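PDB 4PQI: In2-1 family protein, glutathione transferase lambda3, which binds glutathione and, as a monomeric Lambda-class glutathione transferase of poplar, probably catalyses glutathione-dependent thiol transfer. Local coordinates for residues Thr50-Gly55 against Lys222-Asp227; Phe128-Lys133 against Asp155-Ala160. All coordinates share one frame; numbering follows the deposited sequence.

Contact 1. Residues Thr50-Gly55 against Lys222-Asp227; sequences TRNFKG and KQTKTD. With CA (calcium ion), chain E.
Gln223, second residue of a type I beta turn from Lys222 to Lys225 that is closed by Lys225 N to Lys222 O at 3.3 Å, faces Asn52 on the last turn of helix 42-54, with the two CA atoms 8.6 Å apart. Its side chain runs out extended and crosses that of Asn52 obliquely, the two amide planes being inclined at 49°. Its CB lies 4.2 Å from Asn52 ND2, and its amide end comes somewhat nearer.

Thr224 brings its methyl, CG2 standing 3.4 Å from Asn52 ND2 as the two side chains lie alongside, head to tail. The first torsion of Thr224 (chi1 70°) tucks OG1 between its backbone N and carbonyl carbon and turns CG2 toward the helix. The hydroxyl is bonded to Tyr221 O in the short helix just before the turn and to Gln45 NE2, while Trp48 and Ile49 also touch the threonine.

Farther on, Thr226 N is bound by Glu187 of helix 177-197, and Asp227 caps the start of helix 228-239.

On the other side of the contact helix 42-54 ends in a Schellman motif at Gly55, whose carbonyl O binds a calcium ion at 2.4 Å together with Glu59 and four waters.

This is the interface between the thioredoxin-like and helical domains of a glutathione transferase. Its chemistry implies a division of labour: the Asn52 amide nitrogen meets a methyl here but makes its hydrogen bond to a neighbouring part of the chain, whereas Thr224, through Gln45, ties the loop to helix 42-54 more than a turn before Thr50-Gly55.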
loop_
_atom_site.group_PDB
_atom_site.type_symbol
_atom_site.label_atom_id
_atom_site.label_comp_id
_atom_site.label_asym_id
_atom_site.label_seq_id
_atom_site.Cartn_x
_atom_site.Cartn_y
_atom_site.Cartn_z
ATOM N N THR A 50 3.296 -3.600 -5.510
ATOM C CA THR A 50 3.300 -4.992 -5.940
ATOM C C THR A 50 3.555 -5.095 -7.445
ATOM O O THR A 50 4.383 -5.899 -7.888
ATOM C CB THR A 50 1.975 -5.743 -5.560
ATOM O OG1 THR A 50 1.701 -5.602 -4.164
ATOM C CG2 THR A 50 2.081 -7.207 -5.891
ATOM N N ARG A 51 2.852 -4.269 -8.221
ATOM C CA ARG A 51 3.028 -4.186 -9.677
ATOM C C ARG A 51 4.485 -3.941 -10.050
ATOM O O ARG A 51 5.050 -4.611 -10.928
ATOM C CB ARG A 51 2.164 -3.045 -10.224
ATOM C CG ARG A 51 2.417 -2.655 -11.678
ATOM C CD ARG A 51 1.573 -1.418 -11.996
ATOM N NE ARG A 51 1.853 -0.790 -13.286
ATOM C CZ ARG A 51 2.685 0.233 -13.478
ATOM N NH1 ARG A 51 3.392 0.748 -12.480
ATOM N NH2 ARG A 51 2.829 0.728 -14.694
ATOM N N ASN A 52 5.079 -2.965 -9.368
ATOM C CA ASN A 52 6.453 -2.553 -9.610
ATOM C C ASN A 52 7.437 -3.679 -9.281
ATOM O O ASN A 52 8.243 -4.077 -10.125
ATOM C CB ASN A 52 6.778 -1.285 -8.804
ATOM C CG ASN A 52 6.014 -0.046 -9.300
ATOM O OD1 ASN A 52 5.283 -0.104 -10.292
ATOM N ND2 ASN A 52 6.176 1.075 -8.597
ATOM N N PHE A 53 7.356 -4.199 -8.061
ATOM C CA PHE A 53 8.281 -5.238 -7.614
ATOM C C PHE A 53 8.295 -6.480 -8.515
ATOM O O PHE A 53 9.362 -6.986 -8.867
ATOM C CB PHE A 53 7.984 -5.638 -6.173
ATOM C CG PHE A 53 9.075 -6.439 -5.543
ATOM C CD1 PHE A 53 10.105 -5.809 -4.850
ATOM C CD2 PHE A 53 9.086 -7.823 -5.648
ATOM C CE1 PHE A 53 11.124 -6.543 -4.268
ATOM C CE2 PHE A 53 10.108 -8.568 -5.067
ATOM C CZ PHE A 53 11.121 -7.926 -4.372
ATOM N N LYS A 54 7.120 -6.955 -8.912
ATOM C CA LYS A 54 7.044 -8.157 -9.739
ATOM C C LYS A 54 7.464 -7.910 -11.198
ATOM O O LYS A 54 7.636 -8.856 -11.978
ATOM C CB LYS A 54 5.653 -8.806 -9.640
ATOM C CG LYS A 54 5.251 -9.199 -8.220
ATOM C CD LYS A 54 3.953 -10.038 -8.178
ATOM C CE LYS A 54 4.098 -11.353 -8.928
ATOM N NZ LYS A 54 4.672 -12.441 -8.076
ATOM N N GLY A 55 7.663 -6.641 -11.544
ATOM C CA GLY A 55 8.111 -6.257 -12.870
ATOM C C GLY A 55 6.956 -6.213 -13.842
ATOM O O GLY A 55 7.130 -6.509 -15.018
ATOM N N LYS A 222 9.944 3.086 -3.257
ATOM C CA LYS A 222 10.331 4.496 -3.267
ATOM C C LYS A 222 9.635 5.270 -4.376
ATOM O O LYS A 222 9.189 6.397 -4.160
ATOM C CB LYS A 222 11.854 4.656 -3.387
ATOM C CG LYS A 222 12.619 4.270 -2.130
ATOM C CD LYS A 222 14.086 4.686 -2.216
ATOM C CE LYS A 222 14.812 3.897 -3.280
ATOM N NZ LYS A 222 16.278 4.159 -3.292
ATOM N N GLN A 223 9.539 4.643 -5.551
ATOM C CA GLN A 223 8.832 5.179 -6.711
ATOM C C GLN A 223 7.370 5.574 -6.459
ATOM O O GLN A 223 6.801 6.320 -7.245
ATOM C CB GLN A 223 8.872 4.159 -7.860
ATOM C CG GLN A 223 10.254 3.879 -8.389
ATOM C CD GLN A 223 10.253 2.915 -9.552
ATOM O OE1 GLN A 223 9.204 2.620 -10.131
ATOM N NE2 GLN A 223 11.437 2.414 -9.906
ATOM N N THR A 224 6.762 5.069 -5.384
ATOM C CA THR A 224 5.321 5.251 -5.180
ATOM C C THR A 224 4.982 6.205 -4.034
ATOM O O THR A 224 3.807 6.500 -3.785
ATOM C CB THR A 224 4.641 3.913 -4.862
ATOM O OG1 THR A 224 5.041 3.499 -3.560
ATOM C CG2 THR A 224 5.035 2.857 -5.881
ATOM N N LYS A 225 6.014 6.687 -3.346
ATOM C CA LYS A 225 5.828 7.521 -2.157
ATOM C C LYS A 225 5.155 8.871 -2.426
ATOM O O LYS A 225 5.433 9.540 -3.421
ATOM C CB LYS A 225 7.157 7.714 -1.411
ATOM C CG LYS A 225 7.566 6.472 -0.629
ATOM C CD LYS A 225 8.886 6.649 0.115
ATOM C CE LYS A 225 8.687 7.353 1.438
ATOM N NZ LYS A 225 9.939 7.346 2.238
ATOM N N THR A 226 4.287 9.261 -1.496
ATOM C CA THR A 226 3.446 10.446 -1.610
ATOM C C THR A 226 4.153 11.696 -1.067
ATOM O O THR A 226 5.121 11.597 -0.310
ATOM C CB THR A 226 2.092 10.211 -0.873
ATOM O OG1 THR A 226 1.108 11.153 -1.322
ATOM C CG2 THR A 226 2.262 10.303 0.644
ATOM N N ASP A 227 3.667 12.869 -1.465
ATOM C CA ASP A 227 4.232 14.146 -1.022
ATOM C C ASP A 227 3.936 14.391 0.462
ATOM O O ASP A 227 2.768 14.519 0.848
ATOM C CB ASP A 227 3.641 15.277 -1.865
ATOM C CG ASP A 227 4.397 16.583 -1.718
ATOM O OD1 ASP A 227 4.597 17.255 -2.754
ATOM O OD2 ASP A 227 4.784 16.945 -0.581
HETATM CA CA CA E . 7.059 -6.976 -17.359
HETATM O O HOH W 1 7.251 -6.265 -19.912
HETATM O O HOH W 2 7.138 -4.670 -17.295
HETATM O O HOH W 3 9.524 -7.331 -17.141
HETATM O O HOH W 4 6.955 -9.398 -16.719
#

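Contact 2. Residues Phe128-Lys133 against Asp155-Ala160. Unlike the reference sequence in segment 155-160: His156 (reference Tyr).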
loop_
_atom_site.group_PDB
_atom_site.type_symbol
_atom_site.label_atom_id
_atom_site.label_comp_id
_atom_site.label_asym_id
_atom_site.label_seq_id
_atom_site.Cartn_x
_atom_site.Cartn_y
_atom_site.Cartn_z
ATOM N N PHE A 128 -2.576 -10.014 7.647
ATOM C CA PHE A 128 -3.610 -9.512 6.727
ATOM C C PHE A 128 -4.923 -9.204 7.470
ATOM O O PHE A 128 -5.541 -8.153 7.277
ATOM C CB PHE A 128 -3.866 -10.524 5.596
ATOM C CG PHE A 128 -2.773 -10.565 4.561
ATOM C CD1 PHE A 128 -2.206 -9.384 4.080
ATOM C CD2 PHE A 128 -2.309 -11.770 4.069
ATOM C CE1 PHE A 128 -1.197 -9.408 3.121
ATOM C CE2 PHE A 128 -1.294 -11.802 3.112
ATOM C CZ PHE A 128 -0.742 -10.612 2.641
ATOM N N SER A 129 -5.335 -10.131 8.324
ATOM C CA SER A 129 -6.555 -9.963 9.098
ATOM C C SER A 129 -6.484 -8.735 10.006
ATOM O O SER A 129 -7.489 -8.061 10.221
ATOM C CB SER A 129 -6.826 -11.214 9.930
ATOM O OG SER A 129 -7.214 -12.293 9.092
ATOM N N TYR A 130 -5.295 -8.443 10.521
ATOM C CA TYR A 130 -5.129 -7.323 11.440
ATOM C C TYR A 130 -5.061 -5.948 10.739
ATOM O O TYR A 130 -5.131 -4.920 11.400
ATOM C CB TYR A 130 -3.908 -7.556 12.344
ATOM C CG TYR A 130 -3.632 -6.454 13.343
ATOM C CD1 TYR A 130 -2.549 -5.596 13.169
ATOM C CD2 TYR A 130 -4.452 -6.259 14.449
ATOM C CE1 TYR A 130 -2.281 -4.581 14.066
ATOM C CE2 TYR A 130 -4.185 -5.239 15.366
ATOM C CZ TYR A 130 -3.101 -4.403 15.156
ATOM O OH TYR A 130 -2.816 -3.380 16.027
ATOM N N THR A 131 -4.982 -5.915 9.410
ATOM C CA THR A 131 -4.765 -4.630 8.719
ATOM C C THR A 131 -5.834 -3.552 8.987
ATOM O O THR A 131 -5.508 -2.399 9.258
ATOM C CB THR A 131 -4.586 -4.787 7.193
ATOM O OG1 THR A 131 -5.757 -5.370 6.622
ATOM C CG2 THR A 131 -3.367 -5.639 6.874
ATOM N N ASP A 132 -7.101 -3.920 8.902
ATOM C CA ASP A 132 -8.168 -2.943 9.132
ATOM C C ASP A 132 -8.301 -2.597 10.623
ATOM O O ASP A 132 -8.673 -1.471 10.961
ATOM C CB ASP A 132 -9.511 -3.385 8.505
ATOM C CG ASP A 132 -9.988 -4.738 9.015
ATOM O OD1 ASP A 132 -9.142 -5.553 9.441
ATOM O OD2 ASP A 132 -11.213 -4.992 8.982
ATOM N N LYS A 133 -7.980 -3.542 11.513
ATOM C CA LYS A 133 -7.928 -3.205 12.941
ATOM C C LYS A 133 -6.784 -2.230 13.274
ATOM O O LYS A 133 -6.961 -1.316 14.088
ATOM C CB LYS A 133 -7.859 -4.441 13.839
ATOM C CG LYS A 133 -7.804 -4.079 15.331
ATOM C CD LYS A 133 -8.009 -5.278 16.246
ATOM C CE LYS A 133 -8.022 -4.861 17.715
ATOM N NZ LYS A 133 -9.200 -4.009 18.057
ATOM N N ASP A 155 2.702 -1.199 18.783
ATOM C CA ASP A 155 3.315 -2.249 19.596
ATOM C C ASP A 155 3.032 -3.616 18.954
ATOM O O ASP A 155 3.898 -4.484 18.909
ATOM C CB ASP A 155 2.784 -2.223 21.036
ATOM C CG ASP A 155 3.412 -1.130 21.884
ATOM O OD1 ASP A 155 4.262 -0.365 21.370
ATOM O OD2 ASP A 155 3.040 -1.027 23.077
ATOM N N HIS A 156 1.816 -3.797 18.458
ATOM C CA HIS A 156 1.461 -5.037 17.792
ATOM C C HIS A 156 2.397 -5.284 16.602
ATOM O O HIS A 156 2.898 -6.386 16.418
ATOM C CB HIS A 156 -0.007 -5.030 17.364
ATOM C CG HIS A 156 -0.623 -6.395 17.303
ATOM N ND1 HIS A 156 -0.732 -7.209 18.410
ATOM C CD2 HIS A 156 -1.143 -7.097 16.267
ATOM C CE1 HIS A 156 -1.299 -8.352 18.060
ATOM N NE2 HIS A 156 -1.561 -8.308 16.766
ATOM N N LEU A 157 2.678 -4.248 15.821
ATOM C CA LEU A 157 3.620 -4.408 14.713
ATOM C C LEU A 157 5.052 -4.660 15.187
ATOM O O LEU A 157 5.767 -5.489 14.612
ATOM C CB LEU A 157 3.578 -3.210 13.771
ATOM C CG LEU A 157 2.245 -2.913 13.094
ATOM C CD1 LEU A 157 2.447 -1.823 12.060
ATOM C CD2 LEU A 157 1.669 -4.155 12.475
ATOM N N GLU A 158 5.474 -3.943 16.226
ATOM C CA GLU A 158 6.791 -4.172 16.824
ATOM C C GLU A 158 6.947 -5.633 17.272
ATOM O O GLU A 158 7.950 -6.294 16.965
ATOM C CB GLU A 158 7.019 -3.224 18.015
ATOM C CG GLU A 158 8.337 -3.432 18.773
ATOM C CD GLU A 158 9.545 -3.094 17.929
ATOM O OE1 GLU A 158 9.377 -2.501 16.842
ATOM O OE2 GLU A 158 10.668 -3.427 18.340
ATOM N N ASN A 159 5.952 -6.126 18.005
ATOM C CA ASN A 159 6.007 -7.496 18.507
ATOM C C ASN A 159 5.921 -8.558 17.394
ATOM O O ASN A 159 6.648 -9.553 17.427
ATOM C CB ASN A 159 4.970 -7.695 19.609
ATOM C CG ASN A 159 5.362 -6.971 20.894
ATOM O OD1 ASN A 159 6.480 -7.104 21.363
ATOM N ND2 ASN A 159 4.450 -6.181 21.442
ATOM N N ALA A 160 5.064 -8.318 16.401
ATOM C CA ALA A 160 4.983 -9.177 15.227
ATOM C C ALA A 160 6.351 -9.340 14.561
ATOM O O ALA A 160 6.698 -10.439 14.120
ATOM C CB ALA A 160 3.941 -8.632 14.209
#
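Two helical segments face each other here across a CA separation of 9.4 Å between Tyr130 and His156, bridged by the side chains of Tyr130, His156 and Leu157. The phenol reaches toward helix 151-160 because a chi1 of 180° swings CG away from the backbone N. His156 meets it over one face: CD2 of the imidazole sits 3.4 Å above the centre of the Tyr130 ring. The planes are inclined at 49° and the centroids lie 4.4 Å apart, an oblique aromatic pair. Farther out, the phenol OH comes within 3.5 Å of His156 CB, so the histidine covers the ring from its centre to its hydroxyl end.

Leu157 approaches the same ring at its edge, CD2 being 4.3 Å from Tyr130 CE1. Tyr182 of helix 177-197 touches both Tyr130 and Leu157 and extends the apolar packing to a third helix. Just before Tyr130 along helix 118-139, Phe128 O accepts two bonds from Thr131, one from OG1 at 2.9 Å and one from the backbone N, where the helix approaches a kink at Asp132 and Lys133.

Reduced to an alanine, Tyr130 would no longer bridge the helices, which is likely to leave the His156 ring freer to turn and the end of Leu157 without its aromatic neighbour.

This pairing of two helices within the all-helical C-terminal domain therefore rests on dispersion and carbon-to-ring packing, with its histidine side exposed and its leucine side buried.

In the fold
The two contacts operate at different levels of the glutathione transferase fold. Contact 1 joins helix 42-54 of the thioredoxin-like N-terminal domain to the loop before the C-terminal helix 228-239, bringing together parts of the chain 167 residues apart. Contact 2 is local by comparison: it pairs helices 118-139 and 151-160 inside the all-helical domain, and both of its segments fall between those of contact 1 in sequence. Their centres are 22 Å apart and their nearest atoms about 9 Å, so they do not touch. Helix 177-197 lies beside both. One contact thus holds domain to domain, the other packs a single domain.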